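Local coordinates for probable branched-chain amino acid ABC transporter, amino acid binding protein (Thermus thermophilus, PDB 3LKB) that probably binds branched-chain amino acids, here captured with valine, as the substrate-binding component of an ABC transporter of the leucine-binding protein family, at residues Tyr27-Glu32 against Val285-Gly290; Leu90-Gln95 against Pro113-Tyr118; Glu135-Glu140 against Leu170-Val175. The protein carries 2 engineered substitutions. All coordinates share one frame; numbering follows the deposited sequence.

Interaction 1: residues Tyr27-Glu32 against Val285-Gly290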
ATOM      1  N   TYR A  27       8.109   6.355  -0.225  1.00  6.89           N
ATOM      2  CA  TYR A  27       9.549   6.181  -0.190  1.00  6.35           C
ATOM      3  C   TYR A  27      10.071   5.225  -1.288  1.00  6.26           C
ATOM      4  O   TYR A  27      11.015   5.552  -2.004  1.00  5.21           O
ATOM      5  CB  TYR A  27       9.940   5.611   1.180  1.00  5.88           C
ATOM      6  CG  TYR A  27      11.400   5.697   1.507  1.00  8.36           C
ATOM      7  CD1 TYR A  27      11.853   6.621   2.441  1.00 10.50           C
ATOM      8  CD2 TYR A  27      12.331   4.851   0.908  1.00  8.44           C
ATOM      9  CE1 TYR A  27      13.202   6.714   2.781  1.00 11.76           C
ATOM     10  CE2 TYR A  27      13.693   4.933   1.246  1.00 12.00           C
ATOM     11  CZ  TYR A  27      14.119   5.875   2.186  1.00 12.36           C
ATOM     12  OH  TYR A  27      15.461   5.973   2.562  1.00 13.24           O
ATOM     13  N   GLY A  28       9.469   4.038  -1.385  1.00  5.97           N
ATOM     14  CA  GLY A  28       9.891   3.058  -2.367  1.00  7.01           C
ATOM     15  C   GLY A  28       9.703   3.675  -3.732  1.00  8.16           C
ATOM     16  O   GLY A  28      10.573   3.593  -4.598  1.00  9.00           O
ATOM     17  N   ALA A  29       8.593   4.371  -3.897  1.00  7.78           N
ATOM     18  CA  ALA A  29       8.261   4.911  -5.195  1.00  8.78           C
ATOM     19  C   ALA A  29       9.329   5.935  -5.642  1.00  8.19           C
ATOM     20  O   ALA A  29       9.737   5.974  -6.807  1.00  8.47           O
ATOM     21  CB  ALA A  29       6.808   5.548  -5.151  1.00  6.91           C
ATOM     22  N   ALA A  30       9.762   6.774  -4.707  1.00  8.05           N
ATOM     23  CA  ALA A  30      10.790   7.794  -5.000  1.00  7.40           C
ATOM     24  C   ALA A  30      12.089   7.128  -5.423  1.00  8.19           C
ATOM     25  O   ALA A  30      12.756   7.606  -6.328  1.00  8.63           O
ATOM     26  CB  ALA A  30      11.013   8.710  -3.799  1.00  6.07           C
ATOM     27  N   VAL A  31      12.452   6.010  -4.798  1.00  9.01           N
ATOM     28  CA  VAL A  31      13.733   5.382  -5.147  1.00 10.19           C
ATOM     29  C   VAL A  31      13.655   4.906  -6.620  1.00 11.19           C
ATOM     30  O   VAL A  31      14.554   5.132  -7.419  1.00  9.04           O
ATOM     31  CB  VAL A  31      14.044   4.183  -4.240  1.00  9.88           C
ATOM     32  CG1 VAL A  31      15.233   3.454  -4.764  1.00 10.86           C
ATOM     33  CG2 VAL A  31      14.255   4.597  -2.816  1.00  8.14           C
ATOM     34  N   GLU A  32      12.555   4.236  -6.955  1.00 12.42           N
ATOM     35  CA  GLU A  32      12.376   3.698  -8.277  1.00 13.65           C
ATOM     36  C   GLU A  32      12.370   4.839  -9.279  1.00 13.15           C
ATOM     37  O   GLU A  32      13.026   4.753 -10.301  1.00 13.08           O
ATOM     38  CB  GLU A  32      11.077   2.926  -8.375  1.00 13.90           C
ATOM     39  CG  GLU A  32      10.938   2.240  -9.709  1.00 20.82           C
ATOM     40  CD  GLU A  32       9.800   1.221  -9.756  1.00 30.65           C
ATOM     41  OE1 GLU A  32       9.583   0.473  -8.754  1.00 32.57           O
ATOM     42  OE2 GLU A  32       9.131   1.172 -10.820  1.00 34.89           O
ATOM     43  N   VAL A 285       6.170  13.971   2.164  1.00  9.43           N
ATOM     44  CA  VAL A 285       7.517  14.191   2.647  1.00  8.42           C
ATOM     45  C   VAL A 285       8.334  12.907   2.523  1.00  9.11           C
ATOM     46  O   VAL A 285       9.548  12.956   2.396  1.00  8.91           O
ATOM     47  CB  VAL A 285       7.539  14.716   4.088  1.00  9.03           C
ATOM     48  CG1 VAL A 285       7.288  13.565   5.110  1.00  5.97           C
ATOM     49  CG2 VAL A 285       8.869  15.483   4.379  1.00  7.82           C
ATOM     50  N   ASN A 286       7.666  11.754   2.473  1.00  9.42           N
ATOM     51  CA  ASN A 286       8.406  10.482   2.291  1.00  9.60           C
ATOM     52  C   ASN A 286       8.882  10.150   0.866  1.00  8.65           C
ATOM     53  O   ASN A 286       9.898   9.480   0.653  1.00  8.83           O
ATOM     54  CB  ASN A 286       7.697   9.370   3.045  1.00  8.98           C
ATOM     55  CG  ASN A 286       7.714   9.658   4.540  1.00 10.79           C
ATOM     56  OD1 ASN A 286       8.782   9.945   5.099  1.00 12.55           O
ATOM     57  ND2 ASN A 286       6.564   9.695   5.167  1.00  9.56           N
ATOM     58  N   TYR A 287       8.176  10.690  -0.106  1.00  8.09           N
ATOM     59  CA  TYR A 287       8.668  10.740  -1.467  1.00  7.36           C
ATOM     60  C   TYR A 287       9.910  11.625  -1.498  1.00  7.05           C
ATOM     61  O   TYR A 287      10.913  11.257  -2.055  1.00  8.40           O
ATOM     62  CB  TYR A 287       7.538  11.256  -2.363  1.00  8.05           C
ATOM     63  CG  TYR A 287       7.754  11.077  -3.831  1.00  8.23           C
ATOM     64  CD1 TYR A 287       7.717   9.817  -4.387  1.00 10.29           C
ATOM     65  CD2 TYR A 287       8.035  12.174  -4.657  1.00 12.01           C
ATOM     66  CE1 TYR A 287       7.921   9.622  -5.721  1.00 14.03           C
ATOM     67  CE2 TYR A 287       8.252  12.001  -6.045  1.00 13.44           C
ATOM     68  CZ  TYR A 287       8.199  10.702  -6.555  1.00 14.91           C
ATOM     69  OH  TYR A 287       8.392  10.437  -7.882  1.00 14.49           O
ATOM     70  N   THR A 288       9.902  12.750  -0.805  1.00  7.49           N
ATOM     71  CA  THR A 288      11.133  13.545  -0.650  1.00  7.66           C
ATOM     72  C   THR A 288      12.254  12.732   0.027  1.00  8.01           C
ATOM     73  O   THR A 288      13.406  12.774  -0.395  1.00  8.84           O
ATOM     74  CB  THR A 288      10.884  14.826   0.199  1.00  8.11           C
ATOM     75  OG1 THR A 288       9.639  15.411  -0.169  1.00  7.59           O
ATOM     76  CG2 THR A 288      12.002  15.863   0.012  1.00  6.89           C
ATOM     77  N   ASN A 289      11.894  11.998   1.080  1.00  7.97           N
ATOM     78  CA  ASN A 289      12.805  11.183   1.889  1.00  6.91           C
ATOM     79  C   ASN A 289      13.494  10.084   1.072  1.00  6.52           C
ATOM     80  O   ASN A 289      14.715   9.973   1.073  1.00  7.04           O
ATOM     81  CB  ASN A 289      11.974  10.604   3.034  1.00  7.11           C
ATOM     82  CG  ASN A 289      12.800   9.958   4.124  1.00 10.17           C
ATOM     83  OD1 ASN A 289      14.044   9.934   4.080  1.00 12.23           O
ATOM     84  ND2 ASN A 289      12.099   9.399   5.130  1.00 10.46           N
ATOM     85  N   GLY A 290      12.715   9.297   0.340  1.00  6.36           N
ATOM     86  CA  GLY A 290      13.280   8.323  -0.615  1.00  6.85           C
ATOM     87  C   GLY A 290      14.143   8.928  -1.712  1.00  6.22           C
ATOM     88  O   GLY A 290      15.148   8.349  -2.130  1.00  6.53           O
TER
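Tyr-27 and Ala-30 of helix 21-41 meet Tyr-287 and Gly-290 in a buried helix-helix contact, near the start of helix 285-308. The local axes approach to 7.0 Å and cross at -44°. Glycine makes this closeness possible: with no side chain on Gly-290, its backbone lies directly against the Tyr-27 ring. Gly-290 CA sits 3.6 Å from the centroid of that ring and only 3° off its normal, a CH-pi contact over the centre of the face. CG of Tyr-27 is anti to the backbone N, which sets the ring beside helix 285-308; at the ring's edge lies Asn-289, its ND2 in the ring plane. Asn-289 CG is 3.5 Å from Tyr-27 CE1, and the amide is turned 77° from the ring. Ala-30 CB lies 3.1 Å from Tyr-287 O and 3.5 Å from Tyr-287 CD1. Tyr-27 CA approaches Asn-286 O at 3.4 Å as a CA-H...O contact, and no conventional hydrogen bond joins the segments. The hydroxyl of Tyr-287 is hydrogen-bonded to Asp-33. Tyr-27 also meets the ring of Trp-12, and its side chain is about 6 Å from the bound valine. Close helix crossing through small residues is here consistent with a second shell behind the ligand pocket of this periplasmic binding protein, since Tyr-27 touches Ala-104 and Asn-289 ND2 bonds weakly to Tyr-232, both pocket residues.

Interaction 2: residues Leu90-Gln95 against Pro113-Tyr118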
ATOM      1  N   LEU A  90      20.641  -6.813  10.600  1.00 11.85           N
ATOM      2  CA  LEU A  90      21.701  -6.886   9.577  1.00 12.10           C
ATOM      3  C   LEU A  90      23.020  -6.173   9.865  1.00 12.16           C
ATOM      4  O   LEU A  90      23.956  -6.340   9.071  1.00 12.43           O
ATOM      5  CB  LEU A  90      21.176  -6.301   8.262  1.00 12.18           C
ATOM      6  CG  LEU A  90      19.823  -6.900   7.928  1.00 11.47           C
ATOM      7  CD1 LEU A  90      19.367  -6.247   6.700  1.00 11.94           C
ATOM      8  CD2 LEU A  90      20.040  -8.362   7.686  1.00 12.94           C
ATOM      9  N   LYS A  91      23.100  -5.353  10.922  1.00 11.59           N
ATOM     10  CA  LYS A  91      24.362  -4.622  11.218  1.00 12.52           C
ATOM     11  C   LYS A  91      25.621  -5.534  11.182  1.00 13.47           C
ATOM     12  O   LYS A  91      26.584  -5.230  10.460  1.00 15.31           O
ATOM     13  CB  LYS A  91      24.303  -3.842  12.549  1.00 11.70           C
ATOM     14  CG  LYS A  91      23.590  -2.479  12.519  1.00 12.38           C
ATOM     15  CD  LYS A  91      23.578  -1.825  13.922  1.00 10.48           C
ATOM     16  CE  LYS A  91      24.856  -0.949  14.152  1.00  9.53           C
ATOM     17  NZ  LYS A  91      24.921  -0.336  15.525  1.00  5.73           N
ATOM     18  N   PRO A  92      25.619  -6.673  11.914  1.00 13.40           N
ATOM     19  CA  PRO A  92      26.840  -7.540  11.851  1.00 13.55           C
ATOM     20  C   PRO A  92      27.243  -7.935  10.420  1.00 13.67           C
ATOM     21  O   PRO A  92      28.428  -7.952  10.086  1.00 13.62           O
ATOM     22  CB  PRO A  92      26.418  -8.804  12.648  1.00 13.09           C
ATOM     23  CG  PRO A  92      25.418  -8.268  13.646  1.00 12.26           C
ATOM     24  CD  PRO A  92      24.621  -7.200  12.871  1.00 12.36           C
ATOM     25  N   LEU A  93      26.253  -8.263   9.594  1.00 14.10           N
ATOM     26  CA  LEU A  93      26.505  -8.688   8.233  1.00 14.88           C
ATOM     27  C   LEU A  93      26.918  -7.495   7.343  1.00 14.96           C
ATOM     28  O   LEU A  93      27.816  -7.620   6.493  1.00 15.21           O
ATOM     29  CB  LEU A  93      25.265  -9.379   7.707  1.00 15.38           C
ATOM     30  CG  LEU A  93      25.294 -10.043   6.339  1.00 18.40           C
ATOM     31  CD1 LEU A  93      26.425 -11.085   6.280  1.00 18.85           C
ATOM     32  CD2 LEU A  93      23.909 -10.701   6.169  1.00 18.62           C
ATOM     33  N   ILE A  94      26.283  -6.342   7.552  1.00 14.36           N
ATOM     34  CA  ILE A  94      26.671  -5.142   6.799  1.00 14.85           C
ATOM     35  C   ILE A  94      28.148  -4.792   7.019  1.00 15.16           C
ATOM     36  O   ILE A  94      28.882  -4.551   6.085  1.00 15.28           O
ATOM     37  CB  ILE A  94      25.771  -3.923   7.144  1.00 14.35           C
ATOM     38  CG1 ILE A  94      24.307  -4.223   6.745  1.00 13.15           C
ATOM     39  CG2 ILE A  94      26.321  -2.645   6.476  1.00 13.19           C
ATOM     40  CD1 ILE A  94      23.329  -3.155   6.958  1.00  8.34           C
ATOM     41  N   GLN A  95      28.520  -4.718   8.288  1.00 16.51           N
ATOM     42  CA  GLN A  95      29.885  -4.574   8.749  1.00 17.23           C
ATOM     43  C   GLN A  95      30.816  -5.626   8.121  1.00 18.04           C
ATOM     44  O   GLN A  95      31.893  -5.267   7.605  1.00 18.24           O
ATOM     45  CB  GLN A  95      29.914  -4.652  10.291  1.00 16.43           C
ATOM     46  CG  GLN A  95      31.289  -4.385  10.945  1.00 16.14           C
ATOM     47  CD  GLN A  95      31.723  -2.925  10.838  1.00 17.50           C
ATOM     48  OE1 GLN A  95      30.878  -1.998  10.753  1.00 15.90           O
ATOM     49  NE2 GLN A  95      33.051  -2.704  10.821  1.00 15.41           N
ATOM     50  N   PRO A 113      28.384   2.098  17.919  1.00 15.28           N
ATOM     51  CA  PRO A 113      29.176   0.858  17.928  1.00 15.17           C
ATOM     52  C   PRO A 113      28.429  -0.241  18.621  1.00 15.13           C
ATOM     53  O   PRO A 113      27.562   0.042  19.441  1.00 16.25           O
ATOM     54  CB  PRO A 113      30.409   1.221  18.760  1.00 14.97           C
ATOM     55  CG  PRO A 113      30.080   2.550  19.376  1.00 15.80           C
ATOM     56  CD  PRO A 113      29.142   3.231  18.484  1.00 14.53           C
ATOM     57  N   PRO A 114      28.724  -1.500  18.275  1.00 15.13           N
ATOM     58  CA  PRO A 114      29.698  -1.934  17.231  1.00 13.98           C
ATOM     59  C   PRO A 114      29.021  -1.947  15.852  1.00 13.69           C
ATOM     60  O   PRO A 114      27.846  -1.590  15.758  1.00 13.49           O
ATOM     61  CB  PRO A 114      30.016  -3.373  17.647  1.00 13.12           C
ATOM     62  CG  PRO A 114      28.733  -3.881  18.251  1.00 13.59           C
ATOM     63  CD  PRO A 114      27.995  -2.648  18.866  1.00 14.79           C
ATOM     64  N   ASN A 115      29.765  -2.363  14.819  1.00 13.31           N
ATOM     65  CA  ASN A 115      29.243  -2.685  13.487  1.00 12.64           C
ATOM     66  C   ASN A 115      28.595  -1.488  12.785  1.00 12.52           C
ATOM     67  O   ASN A 115      27.608  -1.624  12.073  1.00 11.57           O
ATOM     68  CB  ASN A 115      28.276  -3.896  13.543  1.00 13.29           C
ATOM     69  CG  ASN A 115      28.945  -5.173  14.061  1.00 13.44           C
ATOM     70  OD1 ASN A 115      30.107  -5.435  13.760  1.00 10.55           O
ATOM     71  ND2 ASN A 115      28.198  -5.977  14.842  1.00 11.98           N
ATOM     72  N   ASN A 116      29.187  -0.325  12.996  1.00 13.11           N
ATOM     73  CA  ASN A 116      28.654   0.952  12.538  1.00 13.48           C
ATOM     74  C   ASN A 116      29.503   1.684  11.472  1.00 13.08           C
ATOM     75  O   ASN A 116      29.157   2.790  11.066  1.00 12.01           O
ATOM     76  CB  ASN A 116      28.451   1.877  13.750  1.00 14.22           C
ATOM     77  CG  ASN A 116      29.778   2.270  14.439  1.00 15.79           C
ATOM     78  OD1 ASN A 116      29.952   3.417  14.849  1.00 17.44           O
ATOM     79  ND2 ASN A 116      30.691   1.315  14.595  1.00 16.66           N
ATOM     80  N   ASP A 117      30.583   1.072  10.986  1.00 12.10           N
ATOM     81  CA  ASP A 117      31.446   1.796  10.064  1.00 11.62           C
ATOM     82  C   ASP A 117      30.800   2.124   8.698  1.00 10.90           C
ATOM     83  O   ASP A 117      31.189   3.113   8.042  1.00  9.81           O
ATOM     84  CB  ASP A 117      32.754   1.050   9.862  1.00 12.19           C
ATOM     85  CG  ASP A 117      33.595   0.918  11.146  1.00 16.01           C
ATOM     86  OD1 ASP A 117      33.588   1.838  12.029  1.00 16.77           O
ATOM     87  OD2 ASP A 117      34.293  -0.136  11.244  1.00 18.91           O
ATOM     88  N   TYR A 118      29.800   1.331   8.300  1.00 10.26           N
ATOM     89  CA  TYR A 118      29.200   1.448   6.946  1.00 11.13           C
ATOM     90  C   TYR A 118      27.754   1.936   6.843  1.00 11.09           C
ATOM     91  O   TYR A 118      27.148   1.828   5.787  1.00 10.78           O
ATOM     92  CB  TYR A 118      29.316   0.117   6.203  1.00 10.92           C
ATOM     93  CG  TYR A 118      30.749  -0.287   6.106  1.00 11.65           C
ATOM     94  CD1 TYR A 118      31.288  -1.208   7.011  1.00 12.71           C
ATOM     95  CD2 TYR A 118      31.599   0.334   5.186  1.00 12.36           C
ATOM     96  CE1 TYR A 118      32.608  -1.540   6.962  1.00 11.68           C
ATOM     97  CE2 TYR A 118      32.929   0.034   5.122  1.00 10.91           C
ATOM     98  CZ  TYR A 118      33.431  -0.926   6.014  1.00 13.14           C
ATOM     99  OH  TYR A 118      34.751  -1.295   5.952  1.00 13.96           O
TER
HETATM  100  O   HOH W   1      28.526  -1.119   9.395  1.00 11.38           O
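Gln-95 extends toward Asn-115 and Asp-117 with CG anti to its backbone N (chi1 -175°), then bends at chi2 (70°), which carries CD over the loop backbone. The amide so placed is used at both ends. OE1 of Gln-95 accepts Asp-117 N at 3.1 Å, in the carbonyl plane and on a lone pair. NE2 of Gln-95 donates to Asp-117 OD2 at 2.9 Å, meeting the carboxylate from above its plane. A water adds a third link: it donates to Gln-95 OE1 and to Asn-115 O, and accepts from Tyr-118 N at 3.0 Å. Two donors therefore grip OE1, and together these bonds fix the rotation of the amide. Asn-115 lies across Gln-95, its OD1 3.2 Å from Gln-95 CG, while its ND2 is 3.8 Å from Pro-92 CG. One turn earlier, Lys-91 NZ donates to Pro-114 O at 3.2 Å, nearly along the C=O axis, and also to the carbonyls of Asp-112 and Glu-109. Ile-94 CG2 packs on Tyr-118 CB at 4.1 Å. Side chains of helix 84-97 thus bind mainly backbone atoms, with the Asp-117 carboxylate as well, of an irregular loop that contains the cis peptide before Pro-114, between strands 101-103 and 121-123 of the alpha/beta fold.

Interaction 3: residues Glu135-Glu140 against Leu170-Val175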
ATOM      1  N   GLU A 135      12.385  19.863  24.106  1.00 13.34           N
ATOM      2  CA  GLU A 135      12.957  21.145  24.443  1.00 14.93           C
ATOM      3  C   GLU A 135      11.877  22.173  24.187  1.00 14.32           C
ATOM      4  O   GLU A 135      11.571  23.010  25.031  1.00 15.15           O
ATOM      5  CB  GLU A 135      14.162  21.458  23.577  1.00 16.10           C
ATOM      6  CG  GLU A 135      15.467  20.886  24.106  1.00 22.22           C
ATOM      7  CD  GLU A 135      16.711  21.494  23.404  1.00 30.44           C
ATOM      8  OE1 GLU A 135      17.249  20.778  22.497  1.00 32.03           O
ATOM      9  OE2 GLU A 135      17.115  22.663  23.755  1.00 28.77           O
ATOM     10  N   TYR A 136      11.256  22.064  23.022  1.00 14.36           N
ATOM     11  CA  TYR A 136      10.192  22.956  22.648  1.00 13.52           C
ATOM     12  C   TYR A 136       9.071  22.893  23.721  1.00 13.83           C
ATOM     13  O   TYR A 136       8.571  23.930  24.135  1.00 14.28           O
ATOM     14  CB  TYR A 136       9.686  22.578  21.259  1.00 13.61           C
ATOM     15  CG  TYR A 136       8.629  23.503  20.755  1.00 11.77           C
ATOM     16  CD1 TYR A 136       8.942  24.512  19.872  1.00 13.89           C
ATOM     17  CD2 TYR A 136       7.328  23.404  21.209  1.00 12.29           C
ATOM     18  CE1 TYR A 136       7.971  25.408  19.430  1.00 17.01           C
ATOM     19  CE2 TYR A 136       6.345  24.278  20.768  1.00 13.47           C
ATOM     20  CZ  TYR A 136       6.686  25.271  19.891  1.00 15.48           C
ATOM     21  OH  TYR A 136       5.747  26.126  19.448  1.00 20.84           O
ATOM     22  N   ILE A 137       8.691  21.699  24.183  1.00 13.08           N
ATOM     23  CA  ILE A 137       7.718  21.613  25.267  1.00 13.33           C
ATOM     24  C   ILE A 137       8.154  22.408  26.533  1.00 14.11           C
ATOM     25  O   ILE A 137       7.338  23.132  27.101  1.00 13.90           O
ATOM     26  CB  ILE A 137       7.394  20.157  25.666  1.00 12.96           C
ATOM     27  CG1 ILE A 137       6.568  19.463  24.585  1.00 11.43           C
ATOM     28  CG2 ILE A 137       6.637  20.128  27.022  1.00 11.40           C
ATOM     29  CD1 ILE A 137       6.624  17.928  24.665  1.00  7.76           C
ATOM     30  N   ALA A 138       9.411  22.242  26.967  1.00 14.92           N
ATOM     31  CA  ALA A 138       9.902  22.841  28.224  1.00 17.18           C
ATOM     32  C   ALA A 138       9.976  24.373  28.108  1.00 18.08           C
ATOM     33  O   ALA A 138       9.738  25.060  29.065  1.00 18.51           O
ATOM     34  CB  ALA A 138      11.270  22.246  28.641  1.00 15.85           C
ATOM     35  N   ARG A 139      10.294  24.899  26.927  1.00 20.11           N
ATOM     36  CA  ARG A 139      10.225  26.347  26.709  1.00 21.78           C
ATOM     37  C   ARG A 139       8.803  26.874  26.910  1.00 21.51           C
ATOM     38  O   ARG A 139       8.630  27.951  27.432  1.00 21.79           O
ATOM     39  CB  ARG A 139      10.649  26.680  25.295  1.00 22.50           C
ATOM     40  CG  ARG A 139       9.593  26.111  24.195  1.00 27.78           C
ATOM     41  CD  ARG A 139       8.796  27.136  23.277  1.00 28.06           C
ATOM     42  NE  ARG A 139       9.559  27.517  22.071  1.00 30.82           N
ATOM     43  CZ  ARG A 139      10.753  28.136  22.090  1.00 29.46           C
ATOM     44  NH1 ARG A 139      11.324  28.428  23.264  1.00 24.64           N
ATOM     45  NH2 ARG A 139      11.380  28.459  20.937  1.00 25.34           N
ATOM     46  N   GLU A 140       7.792  26.125  26.463  1.00 22.09           N
ATOM     47  CA  GLU A 140       6.391  26.545  26.596  1.00 22.01           C
ATOM     48  C   GLU A 140       5.896  26.507  28.022  1.00 21.35           C
ATOM     49  O   GLU A 140       5.187  27.406  28.430  1.00 20.88           O
ATOM     50  CB  GLU A 140       5.460  25.634  25.819  1.00 22.27           C
ATOM     51  CG  GLU A 140       5.288  26.017  24.416  1.00 26.26           C
ATOM     52  CD  GLU A 140       3.839  25.964  23.938  1.00 29.98           C
ATOM     53  OE1 GLU A 140       3.581  26.626  22.907  1.00 33.46           O
ATOM     54  OE2 GLU A 140       2.982  25.262  24.541  1.00 29.02           O
ATOM     55  N   LEU A 170      15.319  18.382  31.639  1.00 24.28           N
ATOM     56  CA  LEU A 170      14.504  19.564  31.355  1.00 22.93           C
ATOM     57  C   LEU A 170      13.485  19.828  32.445  1.00 22.25           C
ATOM     58  O   LEU A 170      12.783  20.826  32.398  1.00 22.60           O
ATOM     59  CB  LEU A 170      13.728  19.353  30.050  1.00 22.20           C
ATOM     60  CG  LEU A 170      14.520  19.403  28.756  1.00 22.45           C
ATOM     61  CD1 LEU A 170      13.661  18.819  27.678  1.00 18.89           C
ATOM     62  CD2 LEU A 170      15.014  20.845  28.392  1.00 22.88           C
ATOM     63  N   GLY A 171      13.367  18.899  33.378  1.00 21.56           N
ATOM     64  CA  GLY A 171      12.377  18.984  34.428  1.00 21.21           C
ATOM     65  C   GLY A 171      10.960  18.643  33.988  1.00 21.61           C
ATOM     66  O   GLY A 171      10.004  19.177  34.568  1.00 22.71           O
ATOM     67  N   LEU A 172      10.801  17.777  32.977  1.00 20.63           N
ATOM     68  CA  LEU A 172       9.466  17.382  32.508  1.00 19.77           C
ATOM     69  C   LEU A 172       9.123  16.038  33.092  1.00 20.10           C
ATOM     70  O   LEU A 172       9.990  15.278  33.479  1.00 19.88           O
ATOM     71  CB  LEU A 172       9.421  17.267  30.990  1.00 19.09           C
ATOM     72  CG  LEU A 172       9.878  18.466  30.155  1.00 19.22           C
ATOM     73  CD1 LEU A 172       9.760  18.139  28.678  1.00 16.84           C
ATOM     74  CD2 LEU A 172       9.134  19.764  30.472  1.00 15.87           C
ATOM     75  N   GLN A 173       7.854  15.693  33.154  1.00 20.77           N
ATOM     76  CA  GLN A 173       7.612  14.332  33.540  1.00 21.18           C
ATOM     77  C   GLN A 173       6.917  13.497  32.485  1.00 20.70           C
ATOM     78  O   GLN A 173       5.843  13.832  31.986  1.00 22.04           O
ATOM     79  CB  GLN A 173       6.972  14.258  34.899  1.00 21.29           C
ATOM     80  CG  GLN A 173       5.579  14.703  34.997  1.00 25.96           C
ATOM     81  CD  GLN A 173       5.079  14.485  36.417  1.00 31.15           C
ATOM     82  OE1 GLN A 173       4.435  13.471  36.728  1.00 30.40           O
ATOM     83  NE2 GLN A 173       5.422  15.415  37.300  1.00 34.26           N
ATOM     84  N   ILE A 174       7.581  12.427  32.106  1.00 19.69           N
ATOM     85  CA  ILE A 174       6.987  11.453  31.238  1.00 18.97           C
ATOM     86  C   ILE A 174       6.115  10.612  32.125  1.00 19.34           C
ATOM     87  O   ILE A 174       6.651   9.885  32.959  1.00 19.76           O
ATOM     88  CB  ILE A 174       8.063  10.533  30.651  1.00 18.92           C
ATOM     89  CG1 ILE A 174       9.086  11.354  29.870  1.00 17.21           C
ATOM     90  CG2 ILE A 174       7.420   9.383  29.815  1.00 16.93           C
ATOM     91  CD1 ILE A 174       8.675  11.728  28.479  1.00 16.77           C
ATOM     92  N   VAL A 175       4.805  10.675  31.952  1.00 19.01           N
ATOM     93  CA  VAL A 175       3.916   9.981  32.882  1.00 21.05           C
ATOM     94  C   VAL A 175       3.442   8.596  32.363  1.00 22.21           C
ATOM     95  O   VAL A 175       3.065   7.709  33.156  1.00 22.64           O
ATOM     96  CB  VAL A 175       2.708  10.848  33.320  1.00 20.90           C
ATOM     97  CG1 VAL A 175       2.839  12.254  32.783  1.00 23.28           C
ATOM     98  CG2 VAL A 175       1.420  10.272  32.819  1.00 21.31           C
TER
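The turn that closes a beta-alpha-beta unit, running from strand 145-150 through helix 160-170 into strand 173-179, places Leu-170 and Leu-172 against Ala-138 and Ile-137 of helix 126-140. Gly-171 lies between the two leucines in a Schellman motif: its positive phi (76°) ends the helix, and both neighbouring side chains start out toward helix 126-140. Ala-138 is the meeting point. Its CB touches Leu-172 CD2 at 3.8 Å and Leu-170 CD2 at 4.0 Å, so one methyl group is met by a branch of each leucine. The other branches diverge along the helix. Leu-172 CD1 lies 4.1 Å from Ile-137 CG2, the two side chains crossing obliquely, whereas Leu-170 CD1 reaches back to Glu-135 N at 3.9 Å. For Leu-172, chi2 of 180° extends CD1 anti to CA, toward Ile-137. The small alanine lets the backbones come fairly near, with Ala-138 CA and Leu-170 CA 6.5 Å apart. Around the contact, Leu-377 of helix 376-383 covers Leu-170, Ile-137 continues onto Tyr-201 and Val-203 of the sheet, and Glu-135 OE1 is hydrogen-bonded to Ser-375. The interface is modest, burying 220 Å² in all. Its chemistry is largely methyl against methyl, consistent with a contact between helix and turn held by dispersion and burial, since no hydrogen bond crosses it.

Interactions 2 and 3 follow one another along the chain, and both are nested inside the long loop closed by interaction 1, whose segments are 253 residues apart. Their centres are well separated: 24 Å between interactions 1 and 2, 33 Å between 1 and 3, and 34 Å between 2 and 3, with no touching atoms. Interactions 1 and 3 lie on opposite sides of the chain's centre. Interaction 3 lies at the lead-in to outermost strand 173-179 of the seven-stranded mixed sheet, while helix 84-97 of interaction 2 belongs with short parallel strands 79-81 and 101-103. Interaction 1 brings helix 285-308, which comes after strand 250-253 and intervening helices 263-274 and 279-282, back onto helix 21-41, consistent with the interwoven lobes of periplasmic binding proteins.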